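Local coordinates for putative phosphosugar isomerases (Salmonella typhimurium LT2, PDB 3FKJ), which probably binds a phosphorylated sugar derivative and may catalyse its isomerisation, at residues 44-49 against 77-82; 143-148 against 324-329; 209-214 against 288-293; 299-304 against 311-316. One frame throughout, in Å; residues are numbered along the deposited sequence.

Contact 1 (44-49 against 77-82); sequences WFVGCG and NEFVHA
Phe79 and Trp44 meet as an edge-to-face aromatic pair: the rim of the phenyl ring, led by CE1, comes down on the five-membered part of the indole. Phe79 CE1 stands 4.0 Å from Trp44 CG, off toward the rim of that face, and the two planes are turned 54° from each other. The phenyl group gets there because its CG lies anti to the backbone N (chi1 -176°), which carries the ring out from helix 76-81 toward the strand.

The second interaction is a CH-pi contact. Val46 CG2 sits over the middle of the Phe79 ring, 4.1 Å from the centroid and only 9° off the ring normal, while the other branch packs against the stem of the side chain, Val46 CG1 lying 3.9 Å from Phe79 CB. A beta-branched valine suits this place, since one methyl covers the centre of the ring while the other lies by the CB-CG stem.

Trp44 and Val46 are two apart on strand 42-47, so both project from the same side of the parallel sheet, here the side covered by helix 76-81. This is the layered alpha/beta architecture of a SIS domain, and the strand has 70-75 and 91-97 as its neighbours. Ile74, Leu87 and Ala108 also pack on Phe79.

The polar side chains of the helix take no part in this contact. His81 ND1 donates to Asn77 O at 2.8 Å, and the same carbonyl oxygen accepts His81 N. Glu78 OE1 accepts from His246 NE2 and Gly220 N of the second subunit.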
loop_
_atom_site.group_PDB
_atom_site.type_symbol
_atom_site.label_atom_id
_atom_site.label_comp_id
_atom_site.label_asym_id
_atom_site.label_seq_id
_atom_site.Cartn_x
_atom_site.Cartn_y
_atom_site.Cartn_z
ATOM N N TRP A 44 13.200 -0.301 7.511
ATOM C CA TRP A 44 12.233 -1.085 6.764
ATOM C C TRP A 44 11.460 -1.980 7.686
ATOM O O TRP A 44 12.030 -2.683 8.536
ATOM C CB TRP A 44 12.883 -1.961 5.694
ATOM C CG TRP A 44 13.257 -1.242 4.457
ATOM C CD1 TRP A 44 12.487 -1.085 3.332
ATOM C CD2 TRP A 44 14.464 -0.561 4.214
ATOM N NE1 TRP A 44 13.151 -0.347 2.410
ATOM C CE2 TRP A 44 14.389 -0.040 2.901
ATOM C CE3 TRP A 44 15.615 -0.323 4.980
ATOM C CZ2 TRP A 44 15.432 0.705 2.319
ATOM C CZ3 TRP A 44 16.670 0.382 4.388
ATOM C CH2 TRP A 44 16.553 0.908 3.078
ATOM N N PHE A 45 10.155 -1.934 7.511
ATOM C CA PHE A 45 9.238 -2.955 7.991
ATOM C C PHE A 45 9.015 -4.012 6.912
ATOM O O PHE A 45 8.547 -3.706 5.817
ATOM C CB PHE A 45 7.929 -2.315 8.354
ATOM C CG PHE A 45 8.051 -1.343 9.464
ATOM C CD1 PHE A 45 8.253 -1.794 10.765
ATOM C CD2 PHE A 45 7.987 0.024 9.214
ATOM C CE1 PHE A 45 8.360 -0.888 11.810
ATOM C CE2 PHE A 45 8.108 0.946 10.244
ATOM C CZ PHE A 45 8.291 0.478 11.557
ATOM N N VAL A 46 9.365 -5.257 7.235
ATOM C CA VAL A 46 9.344 -6.312 6.265
ATOM C C VAL A 46 8.628 -7.561 6.806
ATOM O O VAL A 46 8.902 -8.063 7.882
ATOM C CB VAL A 46 10.771 -6.613 5.722
ATOM C CG1 VAL A 46 10.715 -7.575 4.496
ATOM C CG2 VAL A 46 11.501 -5.297 5.323
ATOM N N GLY A 47 7.687 -8.049 6.023
ATOM C CA GLY A 47 6.973 -9.247 6.368
ATOM C C GLY A 47 5.940 -9.580 5.324
ATOM O O GLY A 47 5.872 -8.917 4.289
ATOM N N CYS A 48 5.140 -10.611 5.613
ATOM C CA CYS A 48 4.086 -11.092 4.712
ATOM C C CYS A 48 2.728 -11.097 5.385
ATOM O O CYS A 48 2.623 -11.502 6.523
ATOM C CB CYS A 48 4.376 -12.525 4.248
ATOM S SG CYS A 48 5.923 -12.715 3.343
ATOM N N GLY A 49 1.714 -10.649 4.648
ATOM C CA GLY A 49 0.333 -10.666 5.088
ATOM C C GLY A 49 0.136 -9.919 6.375
ATOM O O GLY A 49 0.449 -8.727 6.471
ATOM N N ASN A 77 9.331 -11.169 0.071
ATOM C CA ASN A 77 9.907 -11.732 -1.103
ATOM C C ASN A 77 10.228 -10.703 -2.163
ATOM O O ASN A 77 11.143 -10.923 -2.968
ATOM C CB ASN A 77 9.079 -12.904 -1.658
ATOM C CG ASN A 77 9.974 -13.986 -2.239
ATOM O OD1 ASN A 77 11.152 -14.043 -1.886
ATOM N ND2 ASN A 77 9.435 -14.849 -3.092
ATOM N N GLU A 78 9.514 -9.580 -2.165
ATOM C CA GLU A 78 9.914 -8.490 -3.016
ATOM C C GLU A 78 11.217 -7.816 -2.551
ATOM O O GLU A 78 12.048 -7.481 -3.395
ATOM C CB GLU A 78 8.835 -7.452 -3.189
ATOM C CG GLU A 78 9.322 -6.352 -4.133
ATOM C CD GLU A 78 8.274 -5.836 -5.051
ATOM O OE1 GLU A 78 7.419 -6.620 -5.502
ATOM O OE2 GLU A 78 8.317 -4.630 -5.321
ATOM N N PHE A 79 11.357 -7.640 -1.235
ATOM C CA PHE A 79 12.558 -7.121 -0.574
ATOM C C PHE A 79 13.778 -7.976 -0.882
ATOM O O PHE A 79 14.849 -7.446 -1.179
ATOM C CB PHE A 79 12.311 -7.059 0.957
ATOM C CG PHE A 79 13.438 -6.440 1.768
ATOM C CD1 PHE A 79 13.623 -5.067 1.812
ATOM C CD2 PHE A 79 14.289 -7.235 2.527
ATOM C CE1 PHE A 79 14.640 -4.503 2.611
ATOM C CE2 PHE A 79 15.300 -6.668 3.303
ATOM C CZ PHE A 79 15.467 -5.307 3.340
ATOM N N VAL A 80 13.578 -9.298 -0.843
ATOM C CA VAL A 80 14.615 -10.285 -1.172
ATOM C C VAL A 80 15.031 -10.181 -2.620
ATOM O O VAL A 80 16.234 -10.217 -2.952
ATOM C CB VAL A 80 14.109 -11.709 -0.906
ATOM C CG1 VAL A 80 15.002 -12.789 -1.556
ATOM C CG2 VAL A 80 13.990 -11.943 0.564
ATOM N N HIS A 81 14.049 -10.077 -3.504
ATOM C CA HIS A 81 14.356 -10.184 -4.937
ATOM C C HIS A 81 14.773 -8.865 -5.617
ATOM O O HIS A 81 15.590 -8.879 -6.539
ATOM C CB HIS A 81 13.191 -10.840 -5.671
ATOM C CG HIS A 81 13.089 -12.318 -5.441
ATOM N ND1 HIS A 81 12.595 -12.871 -4.272
ATOM C CD2 HIS A 81 13.403 -13.359 -6.247
ATOM C CE1 HIS A 81 12.627 -14.188 -4.366
ATOM N NE2 HIS A 81 13.106 -14.509 -5.558
ATOM N N ALA A 82 14.177 -7.757 -5.188
ATOM C CA ALA A 82 14.483 -6.417 -5.681
ATOM C C ALA A 82 14.861 -5.561 -4.463
ATOM O O ALA A 82 14.125 -4.672 -3.990
ATOM C CB ALA A 82 13.292 -5.830 -6.451
#

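Contact 2 (143-148 against 324-329); sequences ARYPET and YNLALA
Leu326 of helix 313-331 packs against Tyr145 and Pro146, which belong to the linker between strand 136-139 of the SIS domain and helix 155-170. The contact thus ties this linker to the last long helix of the chain, although the two segments are 176 residues apart.

Along the helix, Tyr324 comes first and turns its side chain from the linker. Its hydroxyl bonds to Asp200 and its ring meets Phe204 edge-to-face, both on helix 198-208, so an aromatic residue with a polar end fits the buried side of the helix.

Leu326 is the residue that reaches the linker. With CG anti to the backbone N (chi1 -162°), its branch extends from the helix and places one methyl, CD2, against the tyrosine ring. This methyl lies 3.7 Å from both Tyr145 CD2 and Tyr145 CE2, approaching the ring obliquely, and also 4.2 Å from Pro146 CD. A leucine suits a partly exposed position like this, being long enough to reach across to the tyrosine and the proline together.

Ala327 has a small side chain that lets helix 198-208 come close, where it touches Ala201 and Ala205.

On the linker side, the peptide bond before Pro146 is cis, and the proline folds back over its neighbour: Pro146 CB stands 4.2 Å above the plane of the Tyr145 ring, over its centre. At the far end of that ring, Tyr145 OH is hydrogen-bonded to Gln198 NE2.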
loop_
_atom_site.group_PDB
_atom_site.type_symbol
_atom_site.label_atom_id
_atom_site.label_comp_id
_atom_site.label_asym_id
_atom_site.label_seq_id
_atom_site.Cartn_x
_atom_site.Cartn_y
_atom_site.Cartn_z
ATOM N N ALA A 143 -2.753 -14.683 21.644
ATOM C CA ALA A 143 -3.738 -15.738 21.877
ATOM C C ALA A 143 -4.882 -15.629 20.866
ATOM O O ALA A 143 -5.149 -14.563 20.330
ATOM C CB ALA A 143 -4.295 -15.664 23.275
ATOM N N ARG A 144 -5.573 -16.747 20.675
ATOM C CA ARG A 144 -6.776 -16.824 19.875
ATOM C C ARG A 144 -8.034 -16.438 20.658
ATOM O O ARG A 144 -8.476 -17.168 21.547
ATOM C CB ARG A 144 -6.903 -18.232 19.333
ATOM C CG ARG A 144 -8.098 -18.462 18.461
ATOM C CD ARG A 144 -8.047 -19.884 17.926
ATOM N NE ARG A 144 -6.920 -20.016 17.001
ATOM C CZ ARG A 144 -6.260 -21.140 16.759
ATOM N NH1 ARG A 144 -6.604 -22.282 17.361
ATOM N NH2 ARG A 144 -5.253 -21.120 15.896
ATOM N N TYR A 145 -8.612 -15.292 20.283
ATOM C CA TYR A 145 -9.853 -14.781 20.861
ATOM C C TYR A 145 -10.845 -15.957 20.900
ATOM O O TYR A 145 -10.991 -16.678 19.904
ATOM C CB TYR A 145 -10.410 -13.579 20.048
ATOM C CG TYR A 145 -11.614 -12.932 20.692
ATOM C CD1 TYR A 145 -11.474 -12.065 21.797
ATOM C CD2 TYR A 145 -12.905 -13.246 20.265
ATOM C CE1 TYR A 145 -12.607 -11.514 22.441
ATOM C CE2 TYR A 145 -14.036 -12.720 20.910
ATOM C CZ TYR A 145 -13.881 -11.844 21.984
ATOM O OH TYR A 145 -15.017 -11.316 22.582
ATOM N N PRO A 146 -11.550 -16.147 22.027
ATOM C CA PRO A 146 -11.734 -15.315 23.220
ATOM C C PRO A 146 -10.629 -15.397 24.313
ATOM O O PRO A 146 -10.718 -14.707 25.358
ATOM C CB PRO A 146 -13.069 -15.821 23.748
ATOM C CG PRO A 146 -13.073 -17.252 23.396
ATOM C CD PRO A 146 -12.331 -17.395 22.119
ATOM N N GLU A 147 -9.600 -16.201 24.067
ATOM C CA GLU A 147 -8.410 -16.162 24.898
ATOM C C GLU A 147 -7.717 -14.845 24.601
ATOM O O GLU A 147 -7.799 -14.330 23.517
ATOM C CB GLU A 147 -7.491 -17.359 24.630
ATOM C CG GLU A 147 -8.235 -18.698 24.553
ATOM C CD GLU A 147 -7.590 -19.812 25.355
ATOM O OE1 GLU A 147 -6.373 -20.040 25.200
ATOM O OE2 GLU A 147 -8.311 -20.480 26.134
ATOM N N THR A 148 -7.106 -14.252 25.603
ATOM C CA THR A 148 -6.474 -12.961 25.429
ATOM C C THR A 148 -5.114 -12.958 26.147
ATOM O O THR A 148 -4.809 -13.854 26.931
ATOM C CB THR A 148 -7.387 -11.835 25.957
ATOM O OG1 THR A 148 -7.701 -12.094 27.311
ATOM C CG2 THR A 148 -8.682 -11.763 25.185
ATOM N N TYR A 324 -16.103 -9.243 16.210
ATOM C CA TYR A 324 -16.937 -9.369 15.031
ATOM C C TYR A 324 -16.572 -10.616 14.234
ATOM O O TYR A 324 -17.455 -11.295 13.751
ATOM C CB TYR A 324 -16.814 -8.142 14.142
ATOM C CG TYR A 324 -17.430 -6.910 14.731
ATOM C CD1 TYR A 324 -16.708 -6.107 15.597
ATOM C CD2 TYR A 324 -18.734 -6.546 14.419
ATOM C CE1 TYR A 324 -17.267 -4.972 16.156
ATOM C CE2 TYR A 324 -19.293 -5.411 14.959
ATOM C CZ TYR A 324 -18.556 -4.620 15.832
ATOM O OH TYR A 324 -19.103 -3.467 16.390
ATOM N N ASN A 325 -15.270 -10.895 14.108
ATOM C CA ASN A 325 -14.773 -12.067 13.375
ATOM C C ASN A 325 -15.226 -13.414 13.909
ATOM O O ASN A 325 -15.531 -14.317 13.115
ATOM C CB ASN A 325 -13.255 -12.071 13.266
ATOM C CG ASN A 325 -12.721 -10.860 12.564
ATOM O OD1 ASN A 325 -13.462 -10.145 11.905
ATOM N ND2 ASN A 325 -11.428 -10.611 12.708
ATOM N N LEU A 326 -15.247 -13.564 15.234
ATOM C CA LEU A 326 -15.779 -14.780 15.855
ATOM C C LEU A 326 -17.297 -14.868 15.646
ATOM O O LEU A 326 -17.829 -15.910 15.259
ATOM C CB LEU A 326 -15.446 -14.816 17.353
ATOM C CG LEU A 326 -15.528 -16.152 18.096
ATOM C CD1 LEU A 326 -14.539 -17.142 17.499
ATOM C CD2 LEU A 326 -15.269 -15.942 19.566
ATOM N N ALA A 327 -18.004 -13.780 15.922
ATOM C CA ALA A 327 -19.444 -13.746 15.685
ATOM C C ALA A 327 -19.810 -14.132 14.237
ATOM O O ALA A 327 -20.752 -14.897 14.009
ATOM C CB ALA A 327 -20.003 -12.383 16.032
ATOM N N LEU A 328 -19.058 -13.619 13.256
ATOM C CA LEU A 328 -19.339 -13.901 11.844
ATOM C C LEU A 328 -19.034 -15.350 11.511
ATOM O O LEU A 328 -19.879 -16.056 10.922
ATOM C CB LEU A 328 -18.550 -12.986 10.940
ATOM C CG LEU A 328 -18.823 -13.088 9.457
ATOM C CD1 LEU A 328 -20.269 -12.661 9.209
ATOM C CD2 LEU A 328 -17.820 -12.224 8.696
ATOM N N ALA A 329 -17.859 -15.805 11.950
ATOM C CA ALA A 329 -17.428 -17.193 11.723
ATOM C C ALA A 329 -18.436 -18.201 12.291
ATOM O O ALA A 329 -18.717 -19.209 11.668
ATOM C CB ALA A 329 -16.008 -17.435 12.290
#

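Contact 3 (209-214 against 288-293); sequences KDEKVV and QGKLQL
A salt bridge near the edge of the four-stranded parallel sheet joins Glu211, in the turn that leads from helix 198-208 into strand 213-218, to Lys290 at the start of edge strand 290-295. It bridges two connections that enter the sheet at the same end, across strand 263-268, which runs between them.

Lys290 NZ donates to Glu211 OE2 over 2.7 Å. The carboxylate offers the anti lone pair of OE2, the one turned from its other oxygen, so the ammonium group approaches from the outer side of the carboxylate. The two side chains come from opposite directions. That of the lysine is fully extended, with CG anti to the backbone N (chi1 -170°), and this lets it span the width of the intervening strand. Glutamate answers with a bent chain (chi2 -65°), which turns the carboxylate so that OE2 faces the incoming ammonium group. The same oxygen also touches the aliphatic part of the lysine, with Lys290 CD 3.4 Å from Glu211 OE2. Lysine and glutamate suit this partly exposed position, where long flexible arms can pair their charges without full burial.

The ammonium group has further partners. It also donates to the backbone oxygen of Glu207, and Lys290 makes a cation-pi contact with Trp208, so the end of helix 198-208 shares in holding it.

Just before the lysine, helix 274-286 ends in a Schellman motif, with Gln288 at positive phi as its C-prime residue. Pro263 on strand 263-268 touches Glu211, while Leu291, next along the edge strand, packs on helix 274-286.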
loop_
_atom_site.group_PDB
_atom_site.type_symbol
_atom_site.label_atom_id
_atom_site.label_comp_id
_atom_site.label_asym_id
_atom_site.label_seq_id
_atom_site.Cartn_x
_atom_site.Cartn_y
_atom_site.Cartn_z
ATOM N N LYS A 209 -23.863 -12.739 7.274
ATOM C CA LYS A 209 -23.441 -14.111 7.036
ATOM C C LYS A 209 -23.548 -14.603 5.604
ATOM O O LYS A 209 -22.825 -15.532 5.232
ATOM C CB LYS A 209 -24.226 -15.071 7.946
ATOM C CG LYS A 209 -25.743 -14.963 7.872
ATOM C CD LYS A 209 -26.354 -16.171 8.534
ATOM C CE LYS A 209 -27.862 -16.076 8.601
ATOM N NZ LYS A 209 -28.359 -17.442 8.739
ATOM N N ASP A 210 -24.432 -13.994 4.803
ATOM C CA ASP A 210 -24.613 -14.415 3.413
ATOM C C ASP A 210 -23.928 -13.544 2.355
ATOM O O ASP A 210 -24.045 -13.827 1.179
ATOM C CB ASP A 210 -26.105 -14.555 3.104
ATOM C CG ASP A 210 -26.796 -15.545 4.030
ATOM O OD1 ASP A 210 -26.234 -16.638 4.252
ATOM O OD2 ASP A 210 -27.874 -15.229 4.560
ATOM N N GLU A 211 -23.180 -12.518 2.760
ATOM C CA GLU A 211 -22.452 -11.671 1.813
ATOM C C GLU A 211 -21.256 -12.425 1.217
ATOM O O GLU A 211 -20.523 -13.130 1.915
ATOM C CB GLU A 211 -21.998 -10.380 2.491
ATOM C CG GLU A 211 -23.165 -9.568 3.112
ATOM C CD GLU A 211 -24.141 -9.054 2.060
ATOM O OE1 GLU A 211 -23.841 -9.175 0.856
ATOM O OE2 GLU A 211 -25.220 -8.543 2.420
ATOM N N LYS A 212 -21.099 -12.293 -0.084
ATOM C CA LYS A 212 -20.019 -12.915 -0.852
ATOM C C LYS A 212 -18.882 -11.930 -1.181
ATOM O O LYS A 212 -17.809 -12.358 -1.586
ATOM C CB LYS A 212 -20.568 -13.401 -2.205
ATOM C CG LYS A 212 -21.907 -14.140 -2.175
ATOM C CD LYS A 212 -21.738 -15.645 -2.353
ATOM C CE LYS A 212 -23.100 -16.311 -2.579
ATOM N NZ LYS A 212 -23.003 -17.794 -2.727
ATOM N N VAL A 213 -19.177 -10.629 -1.126
ATOM C CA VAL A 213 -18.203 -9.552 -1.372
ATOM C C VAL A 213 -18.334 -8.496 -0.275
ATOM O O VAL A 213 -19.420 -7.960 -0.030
ATOM C CB VAL A 213 -18.412 -8.821 -2.713
ATOM C CG1 VAL A 213 -17.211 -7.892 -2.975
ATOM C CG2 VAL A 213 -18.576 -9.810 -3.867
ATOM N N VAL A 214 -17.226 -8.215 0.400
ATOM C CA VAL A 214 -17.199 -7.171 1.421
ATOM C C VAL A 214 -16.027 -6.207 1.146
ATOM O O VAL A 214 -14.886 -6.659 0.940
ATOM C CB VAL A 214 -17.092 -7.790 2.842
ATOM C CG1 VAL A 214 -16.859 -6.688 3.906
ATOM C CG2 VAL A 214 -18.334 -8.614 3.149
ATOM N N GLN A 288 -27.356 4.085 0.122
ATOM C CA GLN A 288 -27.887 2.906 0.781
ATOM C C GLN A 288 -26.960 1.706 0.665
ATOM O O GLN A 288 -27.419 0.585 0.453
ATOM C CB GLN A 288 -29.269 2.530 0.221
ATOM C CG GLN A 288 -30.334 3.566 0.369
ATOM C CD GLN A 288 -31.264 3.567 -0.826
ATOM O OE1 GLN A 288 -31.839 2.534 -1.206
ATOM N NE2 GLN A 288 -31.402 4.724 -1.441
ATOM N N GLY A 289 -25.656 1.932 0.812
ATOM C CA GLY A 289 -24.756 0.840 1.000
ATOM C C GLY A 289 -25.040 0.155 2.319
ATOM O O GLY A 289 -25.617 0.751 3.227
ATOM N N LYS A 290 -24.625 -1.108 2.409
ATOM C CA LYS A 290 -24.698 -1.880 3.635
ATOM C C LYS A 290 -23.479 -1.590 4.457
ATOM O O LYS A 290 -22.433 -2.200 4.254
ATOM C CB LYS A 290 -24.767 -3.379 3.342
ATOM C CG LYS A 290 -25.085 -4.216 4.569
ATOM C CD LYS A 290 -25.134 -5.682 4.225
ATOM C CE LYS A 290 -25.689 -6.512 5.342
ATOM N NZ LYS A 290 -26.224 -7.771 4.815
ATOM N N LEU A 291 -23.620 -0.659 5.394
ATOM C CA LEU A 291 -22.465 -0.137 6.123
ATOM C C LEU A 291 -22.421 -0.686 7.544
ATOM O O LEU A 291 -23.379 -0.582 8.265
ATOM C CB LEU A 291 -22.483 1.401 6.113
ATOM C CG LEU A 291 -21.425 2.150 6.948
ATOM C CD1 LEU A 291 -19.985 1.736 6.584
ATOM C CD2 LEU A 291 -21.639 3.668 6.827
ATOM N N GLN A 292 -21.305 -1.308 7.916
ATOM C CA GLN A 292 -20.966 -1.575 9.314
ATOM C C GLN A 292 -19.904 -0.555 9.670
ATOM O O GLN A 292 -18.789 -0.571 9.107
ATOM C CB GLN A 292 -20.393 -2.978 9.502
ATOM C CG GLN A 292 -19.837 -3.257 10.921
ATOM C CD GLN A 292 -20.946 -3.284 11.968
ATOM O OE1 GLN A 292 -22.058 -3.686 11.675
ATOM N NE2 GLN A 292 -20.645 -2.833 13.182
ATOM N N LEU A 293 -20.260 0.358 10.559
ATOM C CA LEU A 293 -19.325 1.336 11.064
ATOM C C LEU A 293 -18.707 0.824 12.360
ATOM O O LEU A 293 -19.413 0.406 13.256
ATOM C CB LEU A 293 -20.043 2.664 11.295
ATOM C CG LEU A 293 -19.190 3.872 11.700
ATOM C CD1 LEU A 293 -18.025 4.136 10.743
ATOM C CD2 LEU A 293 -20.103 5.074 11.803
#

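Contact 4 (299-304 against 311-316); sequences LGIQDL and YFCGLL
Ile301 meets Phe312 in the 3-10 turn just before helix 313-331, and Cys313 and Leu316 in its first turn. Its CD1 lies 3.7 Å from Phe312 CB, its CG1 is 4.0 Å from Cys313 SG, and the same CG1 touches Leu316 CD2 at 3.5 Å, the two side chains sliding past each other in opposite directions. Beside it, Leu304 CD1 rests 3.5 Å from Phe312 CB and almost as close to CG, so the two methyls lie side by side against the root of the phenylalanine. Leu299 completes the layer more loosely, with CB 4.3 Å from Leu316 CD2.

Leu316 reaches this layer with CG anti to its backbone N (chi1 -179°), one turn on from Phe312 and Cys313. Ile301 offers CG1 and CD1 to different partners, which suits its place against all three. Gly300, at phi 94° and psi 27°, has a backbone shape that a side chain would strain; it precedes residues 301-304, which have helical backbone angles without regular helix bonding. Both Ile301 and Leu304 point from there toward the helix start.

Further out, Phe312 meets Phe183 of helix 176-184 edge-to-face, and Leu304 packs on Phe186 and Val189 of helix 186-196. Along the chain the loop connects strand 290-295 to helix 313-331; helix 186-196 packs on it, and helix 176-184 on Phe312.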
loop_
_atom_site.group_PDB
_atom_site.type_symbol
_atom_site.label_atom_id
_atom_site.label_comp_id
_atom_site.label_asym_id
_atom_site.label_seq_id
_atom_site.Cartn_x
_atom_site.Cartn_y
_atom_site.Cartn_z
ATOM N N LEU A 299 -15.296 3.839 20.923
ATOM C CA LEU A 299 -14.816 2.705 21.700
ATOM C C LEU A 299 -13.661 3.094 22.626
ATOM O O LEU A 299 -12.906 2.226 23.076
ATOM C CB LEU A 299 -14.409 1.552 20.763
ATOM C CG LEU A 299 -15.491 1.074 19.793
ATOM C CD1 LEU A 299 -14.882 0.146 18.742
ATOM C CD2 LEU A 299 -16.632 0.408 20.550
ATOM N N GLY A 300 -13.508 4.390 22.895
ATOM C CA GLY A 300 -12.650 4.848 23.994
ATOM C C GLY A 300 -11.212 5.198 23.636
ATOM O O GLY A 300 -10.310 5.108 24.480
ATOM N N ILE A 301 -10.988 5.604 22.389
ATOM C CA ILE A 301 -9.703 6.184 22.021
ATOM C C ILE A 301 -9.454 7.490 22.776
ATOM O O ILE A 301 -8.302 7.771 23.107
ATOM C CB ILE A 301 -9.548 6.355 20.482
ATOM C CG1 ILE A 301 -8.947 5.084 19.892
ATOM C CG2 ILE A 301 -8.649 7.532 20.124
ATOM C CD1 ILE A 301 -7.433 4.964 20.029
ATOM N N GLN A 302 -10.511 8.257 23.085
ATOM C CA GLN A 302 -10.342 9.525 23.806
ATOM C C GLN A 302 -9.882 9.282 25.231
ATOM O O GLN A 302 -9.228 10.141 25.814
ATOM C CB GLN A 302 -11.601 10.410 23.804
ATOM C CG GLN A 302 -11.932 11.122 22.458
ATOM C CD GLN A 302 -10.708 11.772 21.735
ATOM O OE1 GLN A 302 -10.097 12.728 22.232
ATOM N NE2 GLN A 302 -10.386 11.261 20.541
ATOM N N ASP A 303 -10.196 8.104 25.763
ATOM C CA ASP A 303 -9.698 7.669 27.065
ATOM C C ASP A 303 -8.215 7.322 27.074
ATOM O O ASP A 303 -7.611 7.307 28.121
ATOM C CB ASP A 303 -10.471 6.444 27.563
ATOM C CG ASP A 303 -11.969 6.683 27.646
ATOM O OD1 ASP A 303 -12.379 7.838 27.886
ATOM O OD2 ASP A 303 -12.726 5.702 27.464
ATOM N N LEU A 304 -7.622 7.003 25.932
ATOM C CA LEU A 304 -6.170 6.769 25.884
ATOM C C LEU A 304 -5.403 8.081 26.044
ATOM O O LEU A 304 -4.447 8.173 26.811
ATOM C CB LEU A 304 -5.750 6.099 24.564
ATOM C CG LEU A 304 -6.119 4.631 24.410
ATOM C CD1 LEU A 304 -5.692 4.127 23.053
ATOM C CD2 LEU A 304 -5.502 3.801 25.538
ATOM N N TYR A 311 -2.800 7.614 17.111
ATOM C CA TYR A 311 -1.810 6.587 16.757
ATOM C C TYR A 311 -2.162 5.160 17.209
ATOM O O TYR A 311 -1.533 4.208 16.745
ATOM C CB TYR A 311 -0.403 6.990 17.220
ATOM C CG TYR A 311 0.131 8.234 16.514
ATOM C CD1 TYR A 311 0.161 8.303 15.139
ATOM C CD2 TYR A 311 0.556 9.339 17.221
ATOM C CE1 TYR A 311 0.583 9.407 14.493
ATOM C CE2 TYR A 311 1.012 10.467 16.561
ATOM C CZ TYR A 311 1.013 10.500 15.192
ATOM O OH TYR A 311 1.460 11.598 14.463
ATOM N N PHE A 312 -3.181 5.006 18.070
ATOM C CA PHE A 312 -3.601 3.676 18.580
ATOM C C PHE A 312 -4.841 3.133 17.894
ATOM O O PHE A 312 -5.308 2.036 18.255
ATOM C CB PHE A 312 -3.933 3.727 20.093
ATOM C CG PHE A 312 -2.771 4.062 20.948
ATOM C CD1 PHE A 312 -2.350 5.378 21.068
ATOM C CD2 PHE A 312 -2.066 3.057 21.611
ATOM C CE1 PHE A 312 -1.248 5.705 21.866
ATOM C CE2 PHE A 312 -0.966 3.373 22.379
ATOM C CZ PHE A 312 -0.550 4.711 22.502
ATOM N N CYS A 313 -5.405 3.910 16.960
ATOM C CA CYS A 313 -6.642 3.507 16.275
ATOM C C CYS A 313 -6.515 2.159 15.569
ATOM O O CYS A 313 -7.414 1.353 15.667
ATOM C CB CYS A 313 -7.121 4.566 15.288
ATOM S SG CYS A 313 -7.865 5.989 16.111
ATOM N N GLY A 314 -5.399 1.911 14.889
ATOM C CA GLY A 314 -5.235 0.648 14.164
ATOM C C GLY A 314 -5.180 -0.523 15.129
ATOM O O GLY A 314 -5.825 -1.527 14.929
ATOM N N LEU A 315 -4.376 -0.375 16.175
ATOM C CA LEU A 315 -4.261 -1.371 17.227
ATOM C C LEU A 315 -5.599 -1.682 17.896
ATOM O O LEU A 315 -5.951 -2.832 18.107
ATOM C CB LEU A 315 -3.282 -0.889 18.283
ATOM C CG LEU A 315 -1.817 -0.725 17.910
ATOM C CD1 LEU A 315 -1.069 -0.262 19.143
ATOM C CD2 LEU A 315 -1.245 -2.024 17.391
ATOM N N LEU A 316 -6.367 -0.649 18.187
ATOM C CA LEU A 316 -7.692 -0.888 18.753
ATOM C C LEU A 316 -8.620 -1.648 17.797
ATOM O O LEU A 316 -9.332 -2.572 18.239
ATOM C CB LEU A 316 -8.319 0.437 19.195
ATOM C CG LEU A 316 -9.711 0.377 19.828
ATOM C CD1 LEU A 316 -9.710 -0.404 21.131
ATOM C CD2 LEU A 316 -10.197 1.792 20.052
#

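In the fold
Contact 1 comes first along the chain and belongs to the five-stranded parallel sheet, whereas contact 3 sits at the four-stranded one, their centres 32 Å apart. Contacts 2 and 4 share helix 313-331, with centres 19 Å apart. Contact 2 spans the longest stretch of chain, and contacts 3 and 4 both fall within it, in that order. Contacts 2 and 3 touch: Tyr324 CE2 lies 3.4 Å from Gln292 NE2. Contacts 1 and 4 lie on opposite sides of the chain's centre. The late helix therefore joins the linker after the first sheet to the helices around the second, which is consistent with its helping to hold the two alpha/beta halves together.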